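Local coordinates for 2-Keto-3-deoxy-(6-phospho-)gluconate aldolase (Thermoproteus tenax, PDB 2R91), which belongs to the dihydrodipicolinate synthetase family of aldolases, enzymes built on a TIM barrel, and forms a tetramer in this model, at residues A91-S96 with P124-N129; Y239-Y244 with G256-P261. One frame throughout, in Å; residues are numbered along the deposited sequence.

Interaction 1. Residues A91-S96 with P124-N129; sequences AEAVAS and PVFLYN. With SO4 (sulfate ion), chain E.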
loop_
_atom_site.group_PDB
_atom_site.type_symbol
_atom_site.label_atom_id
_atom_site.label_comp_id
_atom_site.label_asym_id
_atom_site.label_seq_id
_atom_site.Cartn_x
_atom_site.Cartn_y
_atom_site.Cartn_z
ATOM N N ALA A 91 8.827 -8.919 36.088
ATOM C CA ALA A 91 9.020 -8.188 34.826
ATOM C C ALA A 91 8.960 -6.720 35.137
ATOM O O ALA A 91 8.104 -6.274 35.913
ATOM C CB ALA A 91 7.908 -8.537 33.819
ATOM N N GLU A 92 9.805 -5.929 34.496
ATOM C CA GLU A 92 9.783 -4.519 34.793
ATOM C C GLU A 92 8.652 -3.810 34.039
ATOM O O GLU A 92 8.196 -2.730 34.429
ATOM C CB GLU A 92 11.173 -3.897 34.579
ATOM C CG GLU A 92 11.509 -3.477 33.196
ATOM C CD GLU A 92 12.862 -2.721 33.138
ATOM O OE1 GLU A 92 13.786 -3.024 33.934
ATOM O OE2 GLU A 92 12.978 -1.836 32.266
ATOM N N ALA A 93 8.165 -4.442 32.977
ATOM C CA ALA A 93 7.063 -3.878 32.205
ATOM C C ALA A 93 6.411 -4.998 31.397
ATOM O O ALA A 93 7.001 -6.057 31.232
ATOM C CB ALA A 93 7.574 -2.756 31.245
ATOM N N VAL A 94 5.204 -4.769 30.902
ATOM C CA VAL A 94 4.659 -5.663 29.863
ATOM C C VAL A 94 4.423 -4.839 28.603
ATOM O O VAL A 94 4.268 -3.627 28.692
ATOM C CB VAL A 94 3.323 -6.313 30.281
ATOM C CG1 VAL A 94 3.568 -7.325 31.450
ATOM C CG2 VAL A 94 2.309 -5.249 30.680
ATOM N N ALA A 95 4.394 -5.495 27.440
ATOM C CA ALA A 95 4.120 -4.805 26.183
ATOM C C ALA A 95 3.035 -5.567 25.459
ATOM O O ALA A 95 2.858 -6.760 25.699
ATOM C CB ALA A 95 5.382 -4.736 25.318
ATOM N N SER A 96 2.324 -4.904 24.560
ATOM C CA SER A 96 1.409 -5.624 23.668
ATOM C C SER A 96 1.368 -5.030 22.268
ATOM O O SER A 96 1.312 -3.806 22.097
ATOM C CB SER A 96 -0.044 -5.683 24.230
ATOM O OG SER A 96 -0.825 -6.561 23.425
ATOM N N PRO A 124 4.477 -0.602 34.225
ATOM C CA PRO A 124 4.214 0.119 32.972
ATOM C C PRO A 124 3.757 -0.821 31.845
ATOM O O PRO A 124 4.267 -1.941 31.721
ATOM C CB PRO A 124 5.581 0.705 32.609
ATOM C CG PRO A 124 6.325 0.778 33.914
ATOM C CD PRO A 124 5.868 -0.435 34.680
ATOM N N VAL A 125 2.782 -0.371 31.075
ATOM C CA VAL A 125 2.360 -1.062 29.865
ATOM C C VAL A 125 2.924 -0.324 28.632
ATOM O O VAL A 125 2.744 0.892 28.500
ATOM C CB VAL A 125 0.819 -1.130 29.782
ATOM C CG1 VAL A 125 0.352 -1.645 28.405
ATOM C CG2 VAL A 125 0.266 -2.025 30.921
ATOM N N PHE A 126 3.615 -1.066 27.763
ATOM C CA PHE A 126 4.209 -0.516 26.520
ATOM C C PHE A 126 3.338 -0.844 25.341
ATOM O O PHE A 126 2.808 -1.974 25.232
ATOM C CB PHE A 126 5.578 -1.159 26.237
ATOM C CG PHE A 126 6.726 -0.582 27.034
ATOM C CD1 PHE A 126 6.590 -0.267 28.378
ATOM C CD2 PHE A 126 7.948 -0.376 26.429
ATOM C CE1 PHE A 126 7.668 0.257 29.100
ATOM C CE2 PHE A 126 9.037 0.145 27.153
ATOM C CZ PHE A 126 8.902 0.444 28.469
ATOM N N LEU A 127 3.199 0.109 24.425
ATOM C CA LEU A 127 2.669 -0.216 23.119
ATOM C C LEU A 127 3.798 -0.835 22.288
ATOM O O LEU A 127 4.904 -0.299 22.233
ATOM C CB LEU A 127 2.093 1.039 22.452
ATOM C CG LEU A 127 1.899 0.948 20.927
ATOM C CD1 LEU A 127 0.781 -0.006 20.493
ATOM C CD2 LEU A 127 1.711 2.370 20.342
ATOM N N TYR A 128 3.546 -1.994 21.691
ATOM C CA TYR A 128 4.472 -2.599 20.742
ATOM C C TYR A 128 3.801 -2.491 19.378
ATOM O O TYR A 128 2.878 -3.257 19.042
ATOM C CB TYR A 128 4.784 -4.063 21.131
ATOM C CG TYR A 128 5.580 -4.899 20.125
ATOM C CD1 TYR A 128 6.478 -4.309 19.203
ATOM C CD2 TYR A 128 5.471 -6.282 20.131
ATOM C CE1 TYR A 128 7.190 -5.105 18.290
ATOM C CE2 TYR A 128 6.167 -7.077 19.241
ATOM C CZ TYR A 128 7.039 -6.500 18.332
ATOM O OH TYR A 128 7.707 -7.342 17.478
ATOM N N ASN A 129 4.263 -1.508 18.604
ATOM C CA ASN A 129 3.673 -1.146 17.332
ATOM C C ASN A 129 4.516 -1.761 16.207
ATOM O O ASN A 129 5.744 -1.691 16.237
ATOM C CB ASN A 129 3.619 0.400 17.244
ATOM C CG ASN A 129 2.786 0.914 16.068
ATOM O OD1 ASN A 129 3.302 1.612 15.176
ATOM N ND2 ASN A 129 1.510 0.621 16.083
HETATM S S SO4 E . 10.890 -7.503 16.739
HETATM O O1 SO4 E . 9.820 -6.486 16.558
HETATM O O2 SO4 E . 12.116 -6.706 16.983
HETATM O O3 SO4 E . 10.650 -8.562 17.704
HETATM O O4 SO4 E . 11.103 -8.297 15.502
#

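Interaction 2. Residues Y239-Y244 with G256-P261; sequences YAAAVY and GEPRGP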
loop_
_atom_site.group_PDB
_atom_site.type_symbol
_atom_site.label_atom_id
_atom_site.label_comp_id
_atom_site.label_asym_id
_atom_site.label_seq_id
_atom_site.Cartn_x
_atom_site.Cartn_y
_atom_site.Cartn_z
ATOM N N TYR A 239 14.004 -14.497 7.158
ATOM C CA TYR A 239 14.720 -13.800 8.221
ATOM C C TYR A 239 14.496 -14.443 9.591
ATOM O O TYR A 239 15.442 -14.666 10.335
ATOM C CB TYR A 239 14.330 -12.321 8.283
ATOM C CG TYR A 239 15.229 -11.612 9.261
ATOM C CD1 TYR A 239 16.561 -11.397 8.945
ATOM C CD2 TYR A 239 14.764 -11.215 10.529
ATOM C CE1 TYR A 239 17.429 -10.791 9.835
ATOM C CE2 TYR A 239 15.619 -10.590 11.432
ATOM C CZ TYR A 239 16.956 -10.385 11.069
ATOM O OH TYR A 239 17.828 -9.796 11.931
ATOM N N ALA A 240 13.239 -14.735 9.915
ATOM C CA ALA A 240 12.878 -15.184 11.295
ATOM C C ALA A 240 13.588 -16.485 11.652
ATOM O O ALA A 240 14.159 -16.620 12.745
ATOM C CB ALA A 240 11.340 -15.323 11.426
ATOM N N ALA A 241 13.637 -17.420 10.703
ATOM C CA ALA A 241 14.448 -18.645 10.880
ATOM C C ALA A 241 15.961 -18.402 10.854
ATOM O O ALA A 241 16.739 -19.046 11.585
ATOM C CB ALA A 241 14.060 -19.700 9.846
ATOM N N ALA A 242 16.401 -17.474 10.006
ATOM C CA ALA A 242 17.825 -17.187 9.870
ATOM C C ALA A 242 18.457 -16.593 11.141
ATOM O O ALA A 242 19.639 -16.818 11.412
ATOM C CB ALA A 242 18.084 -16.241 8.608
ATOM N N VAL A 243 17.663 -15.868 11.937
ATOM C CA VAL A 243 18.176 -15.237 13.157
ATOM C C VAL A 243 18.888 -16.285 14.032
ATOM O O VAL A 243 19.960 -16.012 14.604
ATOM C CB VAL A 243 17.025 -14.511 13.957
ATOM C CG1 VAL A 243 17.493 -14.087 15.375
ATOM C CG2 VAL A 243 16.492 -13.303 13.217
ATOM N N TYR A 244 18.305 -17.485 14.107
ATOM C CA TYR A 244 18.849 -18.575 14.932
ATOM C C TYR A 244 20.204 -19.031 14.411
ATOM O O TYR A 244 21.150 -19.246 15.194
ATOM C CB TYR A 244 17.921 -19.791 14.861
ATOM C CG TYR A 244 16.595 -19.639 15.553
ATOM C CD1 TYR A 244 16.380 -20.213 16.835
ATOM C CD2 TYR A 244 15.527 -18.963 14.926
ATOM C CE1 TYR A 244 15.127 -20.079 17.471
ATOM C CE2 TYR A 244 14.283 -18.819 15.556
ATOM C CZ TYR A 244 14.091 -19.415 16.833
ATOM O OH TYR A 244 12.844 -19.291 17.450
ATOM N N GLY A 256 19.077 -23.450 19.132
ATOM C CA GLY A 256 17.760 -24.073 18.946
ATOM C C GLY A 256 17.147 -23.679 17.608
ATOM O O GLY A 256 17.869 -23.288 16.678
ATOM N N GLU A 257 15.814 -23.725 17.538
ATOM C CA GLU A 257 15.058 -23.692 16.278
ATOM C C GLU A 257 13.758 -22.973 16.506
ATOM O O GLU A 257 13.256 -22.946 17.646
ATOM C CB GLU A 257 14.651 -25.113 15.875
ATOM C CG GLU A 257 15.750 -26.012 15.494
ATOM C CD GLU A 257 15.211 -27.302 14.938
ATOM O OE1 GLU A 257 14.235 -27.855 15.508
ATOM O OE2 GLU A 257 15.756 -27.742 13.897
ATOM N N PRO A 258 13.182 -22.402 15.432
ATOM C CA PRO A 258 11.798 -21.913 15.484
ATOM C C PRO A 258 10.843 -23.106 15.250
ATOM O O PRO A 258 11.273 -24.256 15.330
ATOM C CB PRO A 258 11.737 -20.902 14.327
ATOM C CG PRO A 258 12.726 -21.475 13.309
ATOM C CD PRO A 258 13.824 -22.141 14.112
ATOM N N ARG A 259 9.564 -22.844 15.046
ATOM C CA ARG A 259 8.579 -23.912 14.830
ATOM C C ARG A 259 7.663 -23.551 13.659
ATOM O O ARG A 259 7.225 -22.397 13.529
ATOM C CB ARG A 259 7.760 -24.146 16.121
ATOM C CG ARG A 259 6.591 -25.144 16.022
ATOM C CD ARG A 259 5.852 -25.328 17.382
ATOM N NE ARG A 259 5.212 -24.090 17.853
ATOM C CZ ARG A 259 4.813 -23.903 19.112
ATOM N NH1 ARG A 259 4.963 -24.898 20.017
ATOM N NH2 ARG A 259 4.253 -22.742 19.464
ATOM N N GLY A 260 7.374 -24.557 12.830
ATOM C CA GLY A 260 6.299 -24.516 11.811
ATOM C C GLY A 260 5.222 -23.527 12.167
ATOM O O GLY A 260 4.608 -23.765 13.213
ATOM N N PRO A 261 4.645 -22.885 11.143
ATOM C CA PRO A 261 5.027 -22.228 9.873
ATOM C C PRO A 261 6.374 -21.521 9.750
ATOM O O PRO A 261 6.852 -21.364 8.632
ATOM C CB PRO A 261 3.813 -21.334 9.518
ATOM C CG PRO A 261 3.298 -20.941 10.827
ATOM C CD PRO A 261 3.413 -22.254 11.655
#

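Interaction 1. Residues A91-S96 with P124-N129
Two neighbouring parallel strands of the barrel, 93-96 and 125-129, are zipped together here by main-chain hydrogen bonds in a largely buried contact. The ladder has four rungs. V94 N gives to P124 O at 3.1 Å, nearly along the C=O axis, and V94 O takes F126 N at 2.8 Å in the plane of its carbonyl. S96 repeats the pattern two residues on: its N gives to F126 O, while its O receives Y128 N from 53° above the carbonyl plane, although that N-H points nearly straight at the oxygen. Between the rungs A95 CA approaches F126 O to 3.3 Å as a CA-H...O contact. Helix 107-120 links the two strands, so this is a beta-alpha-beta unit of the eight-stranded TIM barrel, and the short axes diverge by 29°. On the face shared by A93, A95 and F126, A95 CB meets F126 CB. The F126 ring, its CG anti to the carbonyl carbon, brings CE1 within 3.7 Å of A93 CB, and I68 of strand 67-70 packs on all three residues. V94 and V125 lie on the other face, where helix 107-120 packs on V125 through C118 and on S96 and L127 through F114; the valine CG2 methyls touch at 3.8 Å as the two side chains cross obliquely. S96 OG bonds to Y113 OH on that helix. Y128 starts toward the partner strand, its CB packing near S96 O, but CG anti to the backbone N (chi1 171°) carries the ring off. There its OH donates a very short 2.5 Å bond to O1 of a sulfate, probably from the crystallisation liquor, which also binds T42, K153 and T155. T41 OG1 is a second partner of that hydroxyl.

Interaction 2. Residues Y239-Y244 with G256-P261
CH-pi and van der Waals contact over one face of the Y244 ring carries most of this contact: the ring, on helix 239-251, lies against the extended chain at G256-P258, and no hydrogen bond joins the two segments. P258 CD sits over the centre of the ring, 3.7 Å from the centroid and 13° off the normal, in a CH-pi contact. Over the same face lie the peptide atoms just before the proline, with E257 C 3.3 Å from Y244 CE1 and P258 N 3.4 Å from Y244 CZ. The ring gets there with CG anti to the carbonyl carbon (chi1 -70°), and the side chains of Y244 and P258 run antiparallel alongside each other. Lying after the eight barrel strands, these elements form part of the helical region that follows the TIM barrel. Apolar contact continues one helix turn back, where A241 CB meets P258 CG at 4.1 Å; L265 of the same chain and Q109 of a second subunit also pack on A241. Of the polar groups, A240 O lies in the plane of the Y244 ring at its edge, and Y244 OH finds its partner outside the two segments, hydrogen-bonded to T9 O.

Both contacts are buried, yet they lie on opposite sides of the chain's centre, 24 Å apart between centres and about 10 Å at their nearest atoms, and they share no element. Interaction 1 belongs to the barrel wall, where polar backbone groups pair from strand to strand and side chains fill in on the two faces of the sheet. Interaction 2 belongs to the later helical region, where a helix meets a loop without regular structure through an aromatic ring and a proline. Surroundings differ as well: no other subunit of the assembly touches 91-96 or 124-129, whereas a second subunit reaches both 239-244 and 256-261.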